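MsStt7d protein (Micromonas, PDB 4IX3) probably acts as an ATP-dependent protein kinase related to the state transition kinase Stt7, this chain being its catalytic domain. Local coordinates at residues Lys244-Leu258 against Cys315-Cys329. Numbering follows the deposited sequence. Where two conformers were deposited one is given.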
loop_
_atom_site.group_PDB
_atom_site.type_symbol
_atom_site.label_atom_id
_atom_site.label_comp_id
_atom_site.label_asym_id
_atom_site.label_seq_id
_atom_site.Cartn_x
_atom_site.Cartn_y
_atom_site.Cartn_z
ATOM N N LYS B 244 -5.524 -0.368 26.918
ATOM C CA LYS B 244 -4.697 -1.555 26.712
ATOM C C LYS B 244 -4.320 -1.826 25.250
ATOM O O LYS B 244 -4.570 -2.917 24.694
ATOM C CB LYS B 244 -5.346 -2.826 27.299
ATOM C CG LYS B 244 -5.719 -2.681 28.764
ATOM C CD LYS B 244 -6.190 -4.017 29.313
ATOM C CE LYS B 244 -6.164 -4.099 30.820
ATOM N NZ LYS B 244 -6.579 -2.917 31.605
ATOM N N PRO B 245 -3.720 -0.815 24.584
ATOM C CA PRO B 245 -3.389 -0.977 23.175
ATOM C C PRO B 245 -2.405 -2.112 22.917
ATOM O O PRO B 245 -2.414 -2.709 21.826
ATOM C CB PRO B 245 -2.766 0.366 22.796
ATOM C CG PRO B 245 -2.233 0.907 24.111
ATOM C CD PRO B 245 -3.244 0.455 25.149
ATOM N N ASP B 246 -1.599 -2.476 23.926
ATOM C CA ASP B 246 -0.689 -3.617 23.793
ATOM C C ASP B 246 -1.416 -4.937 23.540
ATOM O O ASP B 246 -0.837 -5.862 23.003
ATOM C CB ASP B 246 0.214 -3.724 25.032
ATOM C CG ASP B 246 -0.594 -3.845 26.305
ATOM O OD1 ASP B 246 -0.352 -4.820 27.044
ATOM O OD2 ASP B 246 -1.432 -2.953 26.577
ATOM N N ARG B 247 -2.659 -5.011 24.032
ATOM C CA ARG B 247 -3.488 -6.219 23.816
ATOM C C ARG B 247 -3.846 -6.409 22.342
ATOM O O ARG B 247 -4.188 -7.526 21.935
ATOM C CB ARG B 247 -4.743 -6.219 24.690
ATOM C CG ARG B 247 -4.541 -6.932 26.018
ATOM C CD ARG B 247 -3.365 -6.445 26.861
ATOM N NE ARG B 247 -3.532 -6.913 28.231
ATOM C CZ ARG B 247 -3.022 -6.317 29.304
ATOM N NH1 ARG B 247 -2.142 -5.325 29.162
ATOM N NH2 ARG B 247 -3.364 -6.720 30.520
ATOM N N PHE B 248 -3.634 -5.382 21.488
ATOM C CA PHE B 248 -3.702 -5.634 20.044
ATOM C C PHE B 248 -2.629 -6.635 19.615
ATOM O O PHE B 248 -2.875 -7.590 18.849
ATOM C CB PHE B 248 -3.532 -4.299 19.290
ATOM C CG PHE B 248 -3.682 -4.436 17.795
ATOM C CD1 PHE B 248 -4.851 -4.004 17.154
ATOM C CD2 PHE B 248 -2.640 -4.872 16.991
ATOM C CE1 PHE B 248 -5.010 -4.156 15.767
ATOM C CE2 PHE B 248 -2.758 -4.987 15.618
ATOM C CZ PHE B 248 -3.968 -4.630 14.996
ATOM N N ASP B 249 -1.417 -6.446 20.159
ATOM C CA ASP B 249 -0.325 -7.375 19.874
ATOM C C ASP B 249 -0.551 -8.761 20.507
ATOM O O ASP B 249 -0.175 -9.763 19.922
ATOM C CB ASP B 249 1.023 -6.848 20.378
ATOM C CG ASP B 249 1.605 -5.714 19.525
ATOM O OD1 ASP B 249 1.211 -5.540 18.341
ATOM O OD2 ASP B 249 2.560 -5.070 20.038
ATOM N N SER B 250 -1.235 -8.794 21.649
ATOM C CA SER B 250 -1.543 -10.106 22.263
ATOM C C SER B 250 -2.419 -10.974 21.342
ATOM O O SER B 250 -2.123 -12.143 21.095
ATOM C CB SER B 250 -2.287 -9.909 23.564
ATOM O OG SER B 250 -1.462 -9.239 24.515
ATOM N N TRP B 251 -3.444 -10.346 20.735
ATOM C CA TRP B 251 -4.337 -11.091 19.812
ATOM C C TRP B 251 -3.553 -11.582 18.610
ATOM O O TRP B 251 -3.624 -12.745 18.224
ATOM C CB TRP B 251 -5.449 -10.168 19.367
ATOM C CG TRP B 251 -6.321 -10.827 18.329
ATOM C CD1 TRP B 251 -6.118 -10.873 16.955
ATOM C CD2 TRP B 251 -7.597 -11.489 18.568
ATOM N NE1 TRP B 251 -7.094 -11.612 16.339
ATOM C CE2 TRP B 251 -8.037 -11.989 17.266
ATOM C CE3 TRP B 251 -8.356 -11.791 19.702
ATOM C CZ2 TRP B 251 -9.230 -12.693 17.118
ATOM C CZ3 TRP B 251 -9.536 -12.521 19.553
ATOM C CH2 TRP B 251 -9.943 -12.992 18.284
ATOM N N SER B 252 -2.709 -10.707 18.008
ATOM C CA SER B 252 -1.911 -11.157 16.885
ATOM C C SER B 252 -0.935 -12.277 17.247
ATOM O O SER B 252 -0.754 -13.185 16.460
ATOM C CB SER B 252 -1.083 -9.982 16.335
ATOM O OG SER B 252 -1.894 -8.880 15.967
ATOM N N ALA B 253 -0.363 -12.209 18.457
ATOM C CA ALA B 253 0.544 -13.273 18.898
ATOM C C ALA B 253 -0.256 -14.596 19.078
ATOM O O ALA B 253 0.287 -15.653 18.775
ATOM C CB ALA B 253 1.223 -12.903 20.205
ATOM N N GLY B 254 -1.513 -14.522 19.526
ATOM C CA GLY B 254 -2.355 -15.745 19.560
ATOM C C GLY B 254 -2.608 -16.343 18.183
ATOM O O GLY B 254 -2.498 -17.543 18.010
ATOM N N CYS B 255 -2.762 -15.472 17.172
ATOM C CA CYS B 255 -2.837 -15.960 15.809
ATOM C C CYS B 255 -1.581 -16.644 15.358
ATOM O O CYS B 255 -1.638 -17.681 14.713
ATOM C CB CYS B 255 -3.179 -14.808 14.846
ATOM S SG CYS B 255 -4.828 -14.068 15.055
ATOM N N VAL B 256 -0.414 -16.038 15.670
ATOM C CA VAL B 256 0.853 -16.695 15.318
ATOM C C VAL B 256 0.881 -18.079 16.000
ATOM O O VAL B 256 1.285 -19.041 15.360
ATOM C CB VAL B 256 2.048 -15.850 15.830
ATOM C CG1 VAL B 256 3.379 -16.594 15.694
ATOM C CG2 VAL B 256 2.115 -14.523 15.056
ATOM N N MET B 257 0.538 -18.138 17.280
ATOM C CA MET B 257 0.562 -19.407 17.985
ATOM C C MET B 257 -0.329 -20.477 17.337
ATOM O O MET B 257 0.109 -21.631 17.177
ATOM C CB MET B 257 0.103 -19.203 19.405
ATOM C CG MET B 257 0.114 -20.518 20.199
ATOM S SD MET B 257 0.150 -20.221 21.948
ATOM C CE MET B 257 -0.039 -21.917 22.550
ATOM N N LEU B 258 -1.557 -20.091 16.942
ATOM C CA LEU B 258 -2.429 -21.046 16.248
ATOM C C LEU B 258 -1.747 -21.604 15.017
ATOM O O LEU B 258 -1.845 -22.793 14.724
ATOM C CB LEU B 258 -3.731 -20.377 15.841
ATOM C CG LEU B 258 -4.690 -20.059 17.011
ATOM C CD1 LEU B 258 -5.739 -19.033 16.647
ATOM C CD2 LEU B 258 -5.377 -21.339 17.529
ATOM N N CYS B 315 -3.678 -19.872 24.184
ATOM C CA CYS B 315 -4.438 -19.244 23.095
ATOM C C CYS B 315 -5.649 -18.503 23.651
ATOM O O CYS B 315 -5.897 -17.367 23.268
ATOM C CB CYS B 315 -4.899 -20.248 22.030
ATOM S SG CYS B 315 -3.588 -20.830 20.945
ATOM N N GLN B 316 -6.431 -19.122 24.542
ATOM C CA GLN B 316 -7.591 -18.452 25.124
ATOM C C GLN B 316 -7.161 -17.156 25.829
ATOM O O GLN B 316 -7.810 -16.105 25.703
ATOM C CB GLN B 316 -8.325 -19.350 26.134
ATOM C CG GLN B 316 -9.489 -18.622 26.828
ATOM C CD GLN B 316 -10.594 -18.307 25.845
ATOM O OE1 GLN B 316 -10.606 -17.256 25.179
ATOM N NE2 GLN B 316 -11.517 -19.239 25.712
ATOM N N ARG B 317 -6.056 -17.218 26.572
ATOM C CA ARG B 317 -5.563 -16.024 27.277
ATOM C C ARG B 317 -5.180 -14.888 26.328
ATOM O O ARG B 317 -5.527 -13.739 26.567
ATOM C CB ARG B 317 -4.294 -16.355 28.107
ATOM C CG ARG B 317 -4.465 -17.393 29.226
ATOM C CD ARG B 317 -5.396 -16.783 30.220
ATOM N NE ARG B 317 -4.822 -15.547 30.800
ATOM C CZ ARG B 317 -5.414 -14.352 30.764
ATOM N NH1 ARG B 317 -6.638 -14.201 30.257
ATOM N NH2 ARG B 317 -4.799 -13.297 31.285
ATOM N N LEU B 318 -4.482 -15.233 25.256
ATOM C CA LEU B 318 -4.045 -14.224 24.300
ATOM C C LEU B 318 -5.190 -13.714 23.422
ATOM O O LEU B 318 -5.034 -12.677 22.764
ATOM C CB LEU B 318 -2.968 -14.847 23.387
ATOM C CG LEU B 318 -1.581 -15.072 24.063
ATOM C CD1 LEU B 318 -0.683 -15.888 23.178
ATOM C CD2 LEU B 318 -0.914 -13.714 24.385
ATOM N N MET B 319 -6.294 -14.458 23.357
ATOM C CA MET B 319 -7.376 -14.178 22.404
ATOM C C MET B 319 -8.723 -13.981 23.096
ATOM O O MET B 319 -9.791 -14.202 22.482
ATOM C CB MET B 319 -7.390 -15.239 21.308
ATOM C CG MET B 319 -6.032 -15.354 20.602
ATOM S SD MET B 319 -5.998 -16.460 19.202
ATOM C CE MET B 319 -6.810 -15.405 17.995
ATOM N N GLU B 320 -8.698 -13.523 24.344
ATOM C CA GLU B 320 -9.982 -13.203 24.977
ATOM C C GLU B 320 -10.685 -12.105 24.162
ATOM O O GLU B 320 -10.032 -11.156 23.684
ATOM C CB GLU B 320 -9.785 -12.709 26.415
ATOM C CG GLU B 320 -9.515 -13.784 27.442
ATOM C CD GLU B 320 -10.771 -14.617 27.691
ATOM O OE1 GLU B 320 -11.916 -14.204 27.356
ATOM O OE2 GLU B 320 -10.637 -15.631 28.391
ATOM N N ALA B 321 -12.006 -12.161 24.087
ATOM C CA ALA B 321 -12.762 -11.182 23.321
ATOM C C ALA B 321 -12.569 -9.771 23.866
ATOM O O ALA B 321 -12.407 -8.806 23.102
ATOM C CB ALA B 321 -14.234 -11.568 23.330
ATOM N N GLU B 322 -12.535 -9.642 25.194
ATOM C CA GLU B 322 -12.396 -8.362 25.874
ATOM C C GLU B 322 -10.953 -8.070 26.202
ATOM O O GLU B 322 -10.295 -8.900 26.817
ATOM C CB GLU B 322 -13.236 -8.357 27.154
ATOM C CG GLU B 322 -14.715 -8.499 26.895
ATOM C CD GLU B 322 -15.288 -7.282 26.211
ATOM O OE1 GLU B 322 -14.731 -6.180 26.441
ATOM O OE2 GLU B 322 -16.314 -7.435 25.499
ATOM N N ARG B 323 -10.460 -6.883 25.843
ATOM C CA ARG B 323 -9.112 -6.479 26.214
ATOM C C ARG B 323 -8.845 -6.555 27.710
ATOM O O ARG B 323 -7.760 -6.905 28.152
ATOM C CB ARG B 323 -8.783 -5.083 25.673
ATOM C CG ARG B 323 -8.384 -5.136 24.221
ATOM C CD ARG B 323 -7.849 -3.779 23.811
ATOM N NE ARG B 323 -7.571 -3.873 22.393
ATOM C CZ ARG B 323 -7.161 -2.832 21.675
ATOM N NH1 ARG B 323 -6.932 -1.687 22.310
ATOM N NH2 ARG B 323 -6.999 -2.976 20.373
ATOM N N ASP B 324 -9.892 -6.296 28.484
ATOM C CA ASP B 324 -9.745 -6.289 29.935
ATOM C C ASP B 324 -9.516 -7.671 30.520
ATOM O O ASP B 324 -9.100 -7.764 31.667
ATOM C CB ASP B 324 -10.967 -5.675 30.620
ATOM C CG ASP B 324 -10.951 -4.163 30.547
ATOM O OD1 ASP B 324 -9.934 -3.603 30.071
ATOM O OD2 ASP B 324 -11.933 -3.524 30.945
ATOM N N ALA B 325 -9.806 -8.700 29.730
ATOM C CA ALA B 325 -9.630 -10.083 30.144
ATOM C C ALA B 325 -8.404 -10.668 29.437
ATOM O O ALA B 325 -7.950 -11.743 29.804
ATOM C CB ALA B 325 -10.894 -10.879 29.779
ATOM N N ARG B 326 -7.866 -10.012 28.403
ATOM C CA ARG B 326 -6.848 -10.623 27.551
ATOM C C ARG B 326 -5.459 -10.463 28.183
ATOM O O ARG B 326 -5.119 -9.364 28.662
ATOM C CB ARG B 326 -6.883 -9.925 26.180
ATOM C CG ARG B 326 -6.088 -10.643 25.095
ATOM C CD ARG B 326 -6.178 -9.900 23.758
ATOM N NE ARG B 326 -7.574 -9.700 23.338
ATOM C CZ ARG B 326 -8.011 -8.719 22.552
ATOM N NH1 ARG B 326 -7.132 -7.906 22.001
ATOM N NH2 ARG B 326 -9.299 -8.585 22.281
ATOM N N ALA B 327 -4.649 -11.516 28.122
ATOM C CA ALA B 327 -3.311 -11.468 28.769
ATOM C C ALA B 327 -2.412 -10.424 28.126
ATOM O O ALA B 327 -2.432 -10.265 26.899
ATOM C CB ALA B 327 -2.605 -12.801 28.623
ATOM N N SER B 328 -1.567 -9.765 28.933
ATOM C CA SER B 328 -0.417 -9.051 28.389
ATOM C C SER B 328 0.581 -10.056 27.878
ATOM O O SER B 328 0.581 -11.233 28.288
ATOM C CB SER B 328 0.223 -8.195 29.487
ATOM O OG SER B 328 0.806 -9.041 30.485
ATOM N N CYS B 329 1.470 -9.653 26.984
ATOM C CA CYS B 329 2.494 -10.560 26.480
ATOM C C CYS B 329 3.466 -10.930 27.617
ATOM O O CYS B 329 3.864 -12.096 27.707
ATOM C CB CYS B 329 3.239 -9.921 25.297
ATOM S SG CYS B 329 2.167 -9.827 23.816
HETATM O O HOH W 1 0.393 -7.189 25.724
HETATM O O HOH W 2 -6.297 -7.600 30.485
#
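Arg247 and Arg326 exchange hydrogen bonds where the F-helix of the kinase C-lobe, 246-261, packs on the loop 319-328 that follows helix 302-318. Arg247 NE gives a straight bond to Arg326 O (3.0 Å, 180°), while Arg326 NH1 reaches Arg247 O (3.0 Å) from above the carbonyl plane, on the face opposite the helical donor Trp251 N. Arg326 also holds Glu320 O side-on with NE and NH2, which fixes the rotation of its guanidinium, and NH2 forms a salt bridge to Glu220, consistent with the ion pair that in protein kinases joins the end of the activation segment to this loop. Bent at chi2 (54°), the Arg247 chain sets its guanidinium between Ser328 CB on one face and Lys244 CD on the other, and NH1 pairs with Asp246 OD1 (2.8 Å). An alanine here is likely to leave Arg326 O without its straight donor and Asp246 without its charge partner. Ser250 OG donates to Ala327 O (2.8 Å), in the carbonyl plane, and with Asp246 OD1 and Cys329 N binds one water. Arg323, extended past Arg247 CB, ends on Tyr222 O and Leu223 O. Farther along, Gly254 lets Met319 CG approach its CA to 3.8 Å. Met319 bends at chi3 (77°), bringing CE over the Trp251 six-membered ring, 3.8 Å from its centroid, while SD meets Leu258 CD1 at 3.6 Å.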